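Local atomic coordinates of ecto-NAD+ glycohydrolase (CD38 molecule) (Bos taurus, PDB entry 3GC6), a protein that belongs to the ADP-ribosyl cyclase family, an ectoprotein held by five disulfides that combines a largely helical part with a four-stranded parallel sheet. Residues G15-F20 with G117-G122; S53-K58 with S127-W132; N9-A14 with S133-R138. The protein carries 1 engineered substitution. One frame throughout, in Å; residues are numbered along the deposited sequence. Where two conformers were deposited one is given.

Contact 1 of 3, residues G15-F20 with G117-G122; sequences GSTADF and GLRWCG
Thr-17 meets Arg-119 with both its backbone and its side chain. Thr-17 N donates to Arg-119 O over 3.0 Å, arriving from above the carbonyl plane, while Thr-17 OG1 accepts from Arg-119 N at 2.9 Å in a nearly straight bond (163°). OG1 can reach that N-H because it stands anti to its own carbonyl carbon, beside the backbone N. Ser-16 adopts the same first torsion (chi1 -60°), and its OG takes the N-H of Cys-121 at 2.9 Å along a more bent path (138°). The hydroxyl is held from a second direction by a hydrogen bond with Asn-130 O. Next to these polar links lies the Phe-20 ring, with CG anti to the backbone N. Trp-120 CB sits over one face of the Phe-20 ring, 4.2 Å from its centroid, a CH-pi contact. The rim atom Phe-20 CE1 approaches Trp-120 CE3 to 3.6 Å and Leu-118 CD1 to 3.7 Å, the two aromatic rings crossing obliquely. Further out, Trp-120 NE1 is hydrogen-bonded to Tyr-68 OH, and Cys-121 is tied to Cys-134 by a disulfide. This mostly buried contact thus joins the loop between strand 13-14 and helix 20-35 to the loop following helix 110-115, with Leu-118 resting on helix 20-35, Phe-51 of helix 44-55 meeting the rings edge-to-face, and Trp-120 also packed against helix 145-159.

Contact 2 of 3, residues S53-K58 with S127-W132; sequences SAFISK and SDLNIW
A type II beta turn from Phe-55 to Lys-58, where helix 44-55 gives way to a loop, packs here against the irregular chain leading into strand 133-134. It is a small contact at the surface of the helical part of the fold, and no direct hydrogen bond crosses it. Ile-56 does most of the touching. With CG1 anti to the carbonyl carbon (chi1 -75°) and CG2 anti to the backbone N, its two branches spread over neighbouring peptide groups: Ile-56 CG2 lies 3.6 Å from Ser-127 O, and Ile-56 CD1 lies 3.7 Å from Asp-128 C. Ile-56 CD1 also reaches the methyl CD1 of Leu-129, at 4.2 Å. Phe-55 holds its ring in the crowded position between backbone N and carbonyl carbon (chi1 73°) and presents an edge, so that Leu-129 CG sits near the ring plane, 3.9 Å from Phe-55 CE1. The two side chains cross at about a right angle. Leu-129 in turn rests on Phe-20 and Gln-21 of helix 20-35. Beside this apolar group a water links the backbones, accepting from Ser-57 N at 2.9 Å and bonding to Asp-128 O at 2.8 Å. Each segment is also braced from within: the extended Lys-58 side chain runs from the turn back to the helix end, where Lys-58 NZ donates to Ala-54 O, 2.9 Å away, and an Asx turn is formed by Asn-130 OD1, which accepts in its carbonyl plane from Trp-132 N. Cohesion across the contact therefore comes from hydrocarbon packed on side chains and peptide groups, while a single bound water bridges one backbone donor and one backbone acceptor from the two segments.

Contact 3 of 3, residues N9-A14 with S133-R138; sequences NRWHGA and SCPDWR
Two very short strands, 13-14 and 133-134, form a short, weakly bonded antiparallel beta pair, and around it the side chains of Trp-11 and Ser-133 do most of the work. Gly-13 and Cys-134 are a hydrogen-bonded pair: Cys-134 N donates to Gly-13 O at 3.1 Å (167°), whereas the return bond from Gly-13 N to Cys-134 O, though 2.9 Å long, is strongly bent and weak. Having no side chain, Gly-13 allows the Cys-134 carbonyl to lie close. Ser-133 places OG between its backbone N and carbonyl carbon (chi1 71°), and from this crowded position Ser-133 OG accepts from Trp-11 N at 3.0 Å. The same hydroxyl is hydrogen-bonded to Leu-8 O, so it spans two points of the N-terminal chain. Asp-136 CB lies 4.0 Å from His-12 CB. The polar ends then part company: OD2 of Asp-136, whose CG is anti to the backbone N, accepts from Lys-139 N, and His-12 ND1 is hydrogen-bonded to Asp-140 OD1. Trp-11 turns CG anti to its carbonyl carbon, which sets the indole alongside Pro-135 and pointing the same way. One face of the indole is covered by the Arg-10 side chain, whose guanidinium lies over Trp-11 NE1 and is itself hydrogen-bonded to Gly-7 O and salt-bridged to Glu-123. Pro-135 fills the opposite face, its CG 3.7 Å from Trp-11 CD2 and its CD, in a CH-pi contact, 3.8 Å from the centroid of the five-membered ring and only 5° off the normal.

Overall arrangement
From the N terminus, residues 9-14 come first, and their pairing with 133-138 in contact 3 closes the longest loop. Contacts 1 and 2 are both nested within it. Contact 1 starts immediately after, at 15-20, and closes on 117-122; contact 2 starts at 53-58, inside that loop, and closes on 127-132, beyond its end, so the two cross. Their centres are about 9 Å apart, with a probable hydrogen bond between Asn-130 N and Cys-121 O. Together the three contacts clasp the N-terminal chain and the ends of helices 20-35 and 44-55 to the chain between helix 110-115 and helix 145-159, which includes strand 133-134.

Contact 1 of 3, residues G15-F20 with G117-G122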
# COMPACT_ATOMS: atom_id res chain seq x y z
N GLY A 15 12.93 9.75 -27.03
CA GLY A 15 11.67 10.20 -26.51
C GLY A 15 11.20 9.52 -25.24
O GLY A 15 11.75 8.51 -24.82
N SER A 16 10.17 10.11 -24.63
CA SER A 16 9.58 9.54 -23.42
C SER A 16 9.14 8.10 -23.62
O SER A 16 8.68 7.70 -24.71
CB SER A 16 8.36 10.35 -22.97
OG SER A 16 8.71 11.70 -22.69
N THR A 17 9.28 7.31 -22.57
CA THR A 17 8.76 5.94 -22.57
C THR A 17 7.27 5.96 -22.87
O THR A 17 6.51 6.70 -22.24
CB THR A 17 8.98 5.31 -21.21
OG1 THR A 17 10.38 5.36 -20.89
CG2 THR A 17 8.54 3.83 -21.24
N ALA A 18 6.82 5.13 -23.82
CA ALA A 18 5.40 5.08 -24.13
C ALA A 18 4.62 4.60 -22.91
O ALA A 18 5.09 3.72 -22.17
CB ALA A 18 5.15 4.14 -25.34
N ASP A 19 3.43 5.15 -22.69
CA ASP A 19 2.56 4.74 -21.58
C ASP A 19 3.21 4.90 -20.21
O ASP A 19 2.98 4.11 -19.29
CB ASP A 19 2.06 3.33 -21.80
CG ASP A 19 1.04 3.31 -22.93
OD1 ASP A 19 -0.05 3.87 -22.73
OD2 ASP A 19 1.35 2.82 -24.00
N PHE A 20 4.02 5.94 -20.10
CA PHE A 20 4.72 6.26 -18.84
C PHE A 20 3.78 6.26 -17.65
O PHE A 20 4.11 5.70 -16.59
CB PHE A 20 5.33 7.66 -19.01
CG PHE A 20 6.07 8.16 -17.80
CD1 PHE A 20 7.38 7.74 -17.53
CD2 PHE A 20 5.46 9.06 -16.95
CE1 PHE A 20 8.06 8.25 -16.41
CE2 PHE A 20 6.13 9.56 -15.85
CZ PHE A 20 7.42 9.13 -15.58
N GLY A 117 15.07 3.09 -15.52
CA GLY A 117 14.98 2.68 -16.92
C GLY A 117 14.03 3.48 -17.79
O GLY A 117 13.98 3.25 -19.01
N LEU A 118 13.28 4.41 -17.19
CA LEU A 118 12.32 5.19 -17.97
C LEU A 118 12.92 6.52 -18.48
O LEU A 118 13.97 6.99 -17.98
CB LEU A 118 11.06 5.51 -17.18
CG LEU A 118 10.41 4.31 -16.48
CD1 LEU A 118 9.08 4.71 -15.82
CD2 LEU A 118 10.18 3.18 -17.50
N ARG A 119 12.24 7.08 -19.47
CA ARG A 119 12.56 8.39 -20.03
C ARG A 119 11.29 9.24 -19.96
O ARG A 119 10.19 8.72 -20.11
CB ARG A 119 12.99 8.25 -21.49
CG ARG A 119 14.18 7.33 -21.69
CD ARG A 119 15.39 7.88 -20.97
NE ARG A 119 16.60 7.10 -21.14
CZ ARG A 119 17.45 7.25 -22.16
NH1 ARG A 119 17.21 8.16 -23.09
NH2 ARG A 119 18.54 6.49 -22.23
N TRP A 120 11.45 10.54 -19.73
CA TRP A 120 10.30 11.40 -19.80
C TRP A 120 10.69 12.83 -20.00
O TRP A 120 11.78 13.28 -19.59
CB TRP A 120 9.45 11.28 -18.54
CG TRP A 120 10.17 11.72 -17.24
CD1 TRP A 120 10.14 12.95 -16.67
CD2 TRP A 120 11.00 10.91 -16.40
NE1 TRP A 120 10.89 12.98 -15.50
CE2 TRP A 120 11.43 11.73 -15.32
CE3 TRP A 120 11.44 9.58 -16.46
CZ2 TRP A 120 12.25 11.25 -14.31
CZ3 TRP A 120 12.24 9.10 -15.44
CH2 TRP A 120 12.64 9.94 -14.38
N CYS A 121 9.80 13.54 -20.66
CA CYS A 121 9.89 14.99 -20.80
C CYS A 121 8.54 15.48 -21.32
O CYS A 121 7.75 14.69 -21.86
CB CYS A 121 11.04 15.41 -21.74
SG CYS A 121 10.84 14.93 -23.52
N GLY A 122 8.28 16.78 -21.14
CA GLY A 122 7.06 17.39 -21.64
C GLY A 122 7.34 18.42 -22.71
O GLY A 122 8.45 18.52 -23.23

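Contact 2 of 3, residues S53-K58 with S127-W132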
# COMPACT_ATOMS: atom_id res chain seq x y z
N SER A 53 2.92 16.28 -12.63
CA SER A 53 2.83 17.73 -12.41
C SER A 53 4.22 18.38 -12.41
O SER A 53 4.39 19.51 -12.88
CB SER A 53 2.14 18.00 -11.08
OG SER A 53 0.73 17.90 -11.25
N ALA A 54 5.21 17.64 -11.91
CA ALA A 54 6.55 18.19 -11.76
C ALA A 54 7.10 18.68 -13.10
O ALA A 54 7.81 19.70 -13.13
CB ALA A 54 7.49 17.15 -11.17
N PHE A 55 6.78 18.00 -14.20
CA PHE A 55 7.42 18.30 -15.50
C PHE A 55 6.47 18.64 -16.66
O PHE A 55 6.87 19.28 -17.66
CB PHE A 55 8.40 17.18 -15.93
CG PHE A 55 7.71 15.90 -16.39
CD1 PHE A 55 7.45 15.68 -17.73
CD2 PHE A 55 7.32 14.96 -15.46
CE1 PHE A 55 6.81 14.52 -18.16
CE2 PHE A 55 6.66 13.78 -15.88
CZ PHE A 55 6.42 13.56 -17.23
N ILE A 56 5.21 18.20 -16.56
CA ILE A 56 4.31 18.35 -17.71
C ILE A 56 4.07 19.82 -18.06
O ILE A 56 3.87 20.63 -17.16
CB ILE A 56 2.99 17.57 -17.47
CG1 ILE A 56 3.21 16.06 -17.62
CG2 ILE A 56 1.88 18.06 -18.43
CD1 ILE A 56 3.37 15.63 -19.07
N SER A 57 4.14 20.12 -19.36
CA SER A 57 3.83 21.45 -19.91
C SER A 57 4.88 22.51 -19.57
O SER A 57 4.67 23.71 -19.85
CB SER A 57 2.41 21.92 -19.51
OG SER A 57 1.86 22.83 -20.46
N LYS A 58 6.02 22.08 -19.03
CA LYS A 58 7.08 23.01 -18.68
C LYS A 58 8.20 22.98 -19.72
O LYS A 58 8.32 22.03 -20.49
CB LYS A 58 7.61 22.68 -17.28
CG LYS A 58 6.54 22.83 -16.21
CD LYS A 58 7.11 22.55 -14.85
CE LYS A 58 6.00 22.51 -13.87
NZ LYS A 58 6.50 22.17 -12.51
N SER A 127 -0.33 18.88 -22.55
CA SER A 127 -0.60 18.13 -21.33
C SER A 127 0.01 16.73 -21.37
O SER A 127 -0.17 15.94 -20.44
CB SER A 127 -2.11 18.00 -21.13
OG SER A 127 -2.69 17.40 -22.27
N ASP A 128 0.72 16.41 -22.46
CA ASP A 128 1.21 15.06 -22.69
C ASP A 128 2.74 14.96 -22.62
O ASP A 128 3.44 15.95 -22.75
CB ASP A 128 0.82 14.61 -24.09
CG ASP A 128 -0.66 14.38 -24.23
OD1 ASP A 128 -1.23 13.69 -23.37
OD2 ASP A 128 -1.21 14.88 -25.22
N LEU A 129 3.23 13.74 -22.43
CA LEU A 129 4.66 13.52 -22.60
C LEU A 129 5.05 13.69 -24.05
O LEU A 129 4.25 13.48 -24.95
CB LEU A 129 5.05 12.12 -22.12
CG LEU A 129 5.10 11.98 -20.57
CD1 LEU A 129 3.73 11.58 -20.03
CD2 LEU A 129 6.11 10.94 -20.15
N ASN A 130 6.28 14.10 -24.29
CA ASN A 130 6.82 14.10 -25.63
C ASN A 130 7.45 12.72 -25.86
O ASN A 130 8.51 12.40 -25.34
CB ASN A 130 7.87 15.20 -25.79
CG ASN A 130 8.48 15.27 -27.19
OD1 ASN A 130 8.38 14.32 -27.97
ND2 ASN A 130 9.09 16.39 -27.50
N ILE A 131 6.76 11.89 -26.66
CA ILE A 131 7.22 10.53 -26.92
C ILE A 131 8.14 10.44 -28.14
O ILE A 131 8.52 9.34 -28.56
CB ILE A 131 6.02 9.55 -27.12
CG1 ILE A 131 5.17 10.00 -28.33
CG2 ILE A 131 5.18 9.48 -25.85
CD1 ILE A 131 3.93 9.11 -28.63
N TRP A 132 8.53 11.59 -28.67
CA TRP A 132 9.34 11.63 -29.90
C TRP A 132 10.80 11.89 -29.64
O TRP A 132 11.66 11.23 -30.22
CB TRP A 132 8.78 12.68 -30.86
CG TRP A 132 7.31 12.47 -31.04
CD1 TRP A 132 6.29 13.23 -30.52
CD2 TRP A 132 6.70 11.38 -31.72
NE1 TRP A 132 5.08 12.68 -30.88
CE2 TRP A 132 5.30 11.54 -31.60
CE3 TRP A 132 7.19 10.27 -32.42
CZ2 TRP A 132 4.38 10.65 -32.16
CZ3 TRP A 132 6.28 9.37 -32.98
CH2 TRP A 132 4.88 9.59 -32.86
O HOH W 1 3.95 18.43 -21.66

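Contact 3 of 3, residues N9-A14 with S133-R138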
# COMPACT_ATOMS: atom_id res chain seq x y z
N ASN A 9 10.50 16.68 -32.39
CA ASN A 9 11.66 15.84 -32.61
C ASN A 9 12.97 16.61 -32.55
O ASN A 9 13.99 16.11 -32.99
CB ASN A 9 11.54 15.10 -33.95
CG ASN A 9 12.53 13.95 -34.07
OD1 ASN A 9 12.82 13.26 -33.08
ND2 ASN A 9 13.06 13.74 -35.29
N ARG A 10 12.96 17.82 -31.99
CA ARG A 10 14.13 18.69 -32.00
C ARG A 10 15.27 18.27 -31.08
O ARG A 10 16.41 18.75 -31.23
CB ARG A 10 13.72 20.13 -31.68
CG ARG A 10 13.25 20.36 -30.26
CD ARG A 10 12.62 21.75 -30.10
NE ARG A 10 12.15 22.03 -28.74
CZ ARG A 10 10.95 21.67 -28.27
NH1 ARG A 10 10.09 20.99 -29.03
NH2 ARG A 10 10.60 21.99 -27.04
N TRP A 11 14.97 17.42 -30.10
CA TRP A 11 15.99 17.04 -29.14
C TRP A 11 16.87 15.90 -29.64
O TRP A 11 16.50 15.15 -30.54
CB TRP A 11 15.31 16.62 -27.83
CG TRP A 11 14.40 17.67 -27.27
CD1 TRP A 11 13.04 17.57 -27.08
CD2 TRP A 11 14.77 18.97 -26.79
NE1 TRP A 11 12.55 18.72 -26.51
CE2 TRP A 11 13.59 19.61 -26.34
CE3 TRP A 11 15.99 19.66 -26.70
CZ2 TRP A 11 13.59 20.91 -25.80
CZ3 TRP A 11 15.99 20.95 -26.18
CH2 TRP A 11 14.79 21.56 -25.73
N HIS A 12 18.02 15.74 -28.99
CA HIS A 12 18.99 14.69 -29.37
C HIS A 12 18.83 13.38 -28.58
O HIS A 12 19.44 12.35 -28.92
CB HIS A 12 20.42 15.20 -29.19
CG HIS A 12 20.78 16.30 -30.13
ND1 HIS A 12 20.45 17.62 -29.91
CD2 HIS A 12 21.43 16.27 -31.32
CE1 HIS A 12 20.88 18.36 -30.92
NE2 HIS A 12 21.48 17.57 -31.79
N GLY A 13 18.02 13.40 -27.52
CA GLY A 13 17.83 12.19 -26.75
C GLY A 13 16.57 11.43 -27.14
O GLY A 13 15.68 11.95 -27.81
N ALA A 14 16.50 10.17 -26.73
CA ALA A 14 15.33 9.37 -27.03
C ALA A 14 14.06 9.95 -26.37
O ALA A 14 14.10 10.57 -25.29
CB ALA A 14 15.56 7.93 -26.57
N SER A 133 11.11 12.89 -28.81
CA SER A 133 12.50 13.13 -28.44
C SER A 133 12.48 13.83 -27.10
O SER A 133 11.49 14.47 -26.76
CB SER A 133 13.26 13.98 -29.48
OG SER A 133 12.85 15.35 -29.50
N CYS A 134 13.59 13.71 -26.36
CA CYS A 134 13.77 14.43 -25.10
C CYS A 134 15.18 14.98 -25.05
O CYS A 134 16.08 14.40 -25.66
CB CYS A 134 13.57 13.50 -23.89
SG CYS A 134 11.83 13.04 -23.60
N PRO A 135 15.39 16.04 -24.28
CA PRO A 135 16.75 16.61 -24.17
C PRO A 135 17.80 15.60 -23.72
O PRO A 135 17.56 14.81 -22.79
CB PRO A 135 16.59 17.73 -23.14
CG PRO A 135 15.11 18.10 -23.17
CD PRO A 135 14.39 16.81 -23.52
N ASP A 136 18.95 15.64 -24.39
CA ASP A 136 20.14 14.91 -23.99
C ASP A 136 20.98 15.82 -23.08
O ASP A 136 21.13 17.02 -23.34
CB ASP A 136 20.95 14.56 -25.25
CG ASP A 136 22.23 13.82 -24.92
OD1 ASP A 136 22.13 12.66 -24.45
OD2 ASP A 136 23.31 14.43 -25.12
N TRP A 137 21.49 15.25 -22.00
CA TRP A 137 22.25 16.00 -21.01
C TRP A 137 23.47 16.71 -21.63
O TRP A 137 23.78 17.86 -21.30
CB TRP A 137 22.67 15.01 -19.91
CG TRP A 137 23.47 15.57 -18.80
CD1 TRP A 137 23.01 16.05 -17.60
CD2 TRP A 137 24.90 15.64 -18.75
NE1 TRP A 137 24.07 16.43 -16.81
CE2 TRP A 137 25.24 16.20 -17.49
CE3 TRP A 137 25.92 15.30 -19.64
CZ2 TRP A 137 26.57 16.43 -17.11
CZ3 TRP A 137 27.24 15.54 -19.26
CH2 TRP A 137 27.55 16.10 -18.01
N ARG A 138 24.15 16.03 -22.55
CA ARG A 138 25.39 16.59 -23.11
C ARG A 138 25.12 17.51 -24.30
O ARG A 138 25.71 18.58 -24.39
CB ARG A 138 26.36 15.47 -23.51
CG ARG A 138 27.81 15.92 -23.77
CD ARG A 138 28.75 14.71 -23.94
NE ARG A 138 30.14 15.14 -24.11
CZ ARG A 138 31.17 14.34 -24.40
NH1 ARG A 138 30.98 13.03 -24.56
NH2 ARG A 138 32.39 14.85 -24.53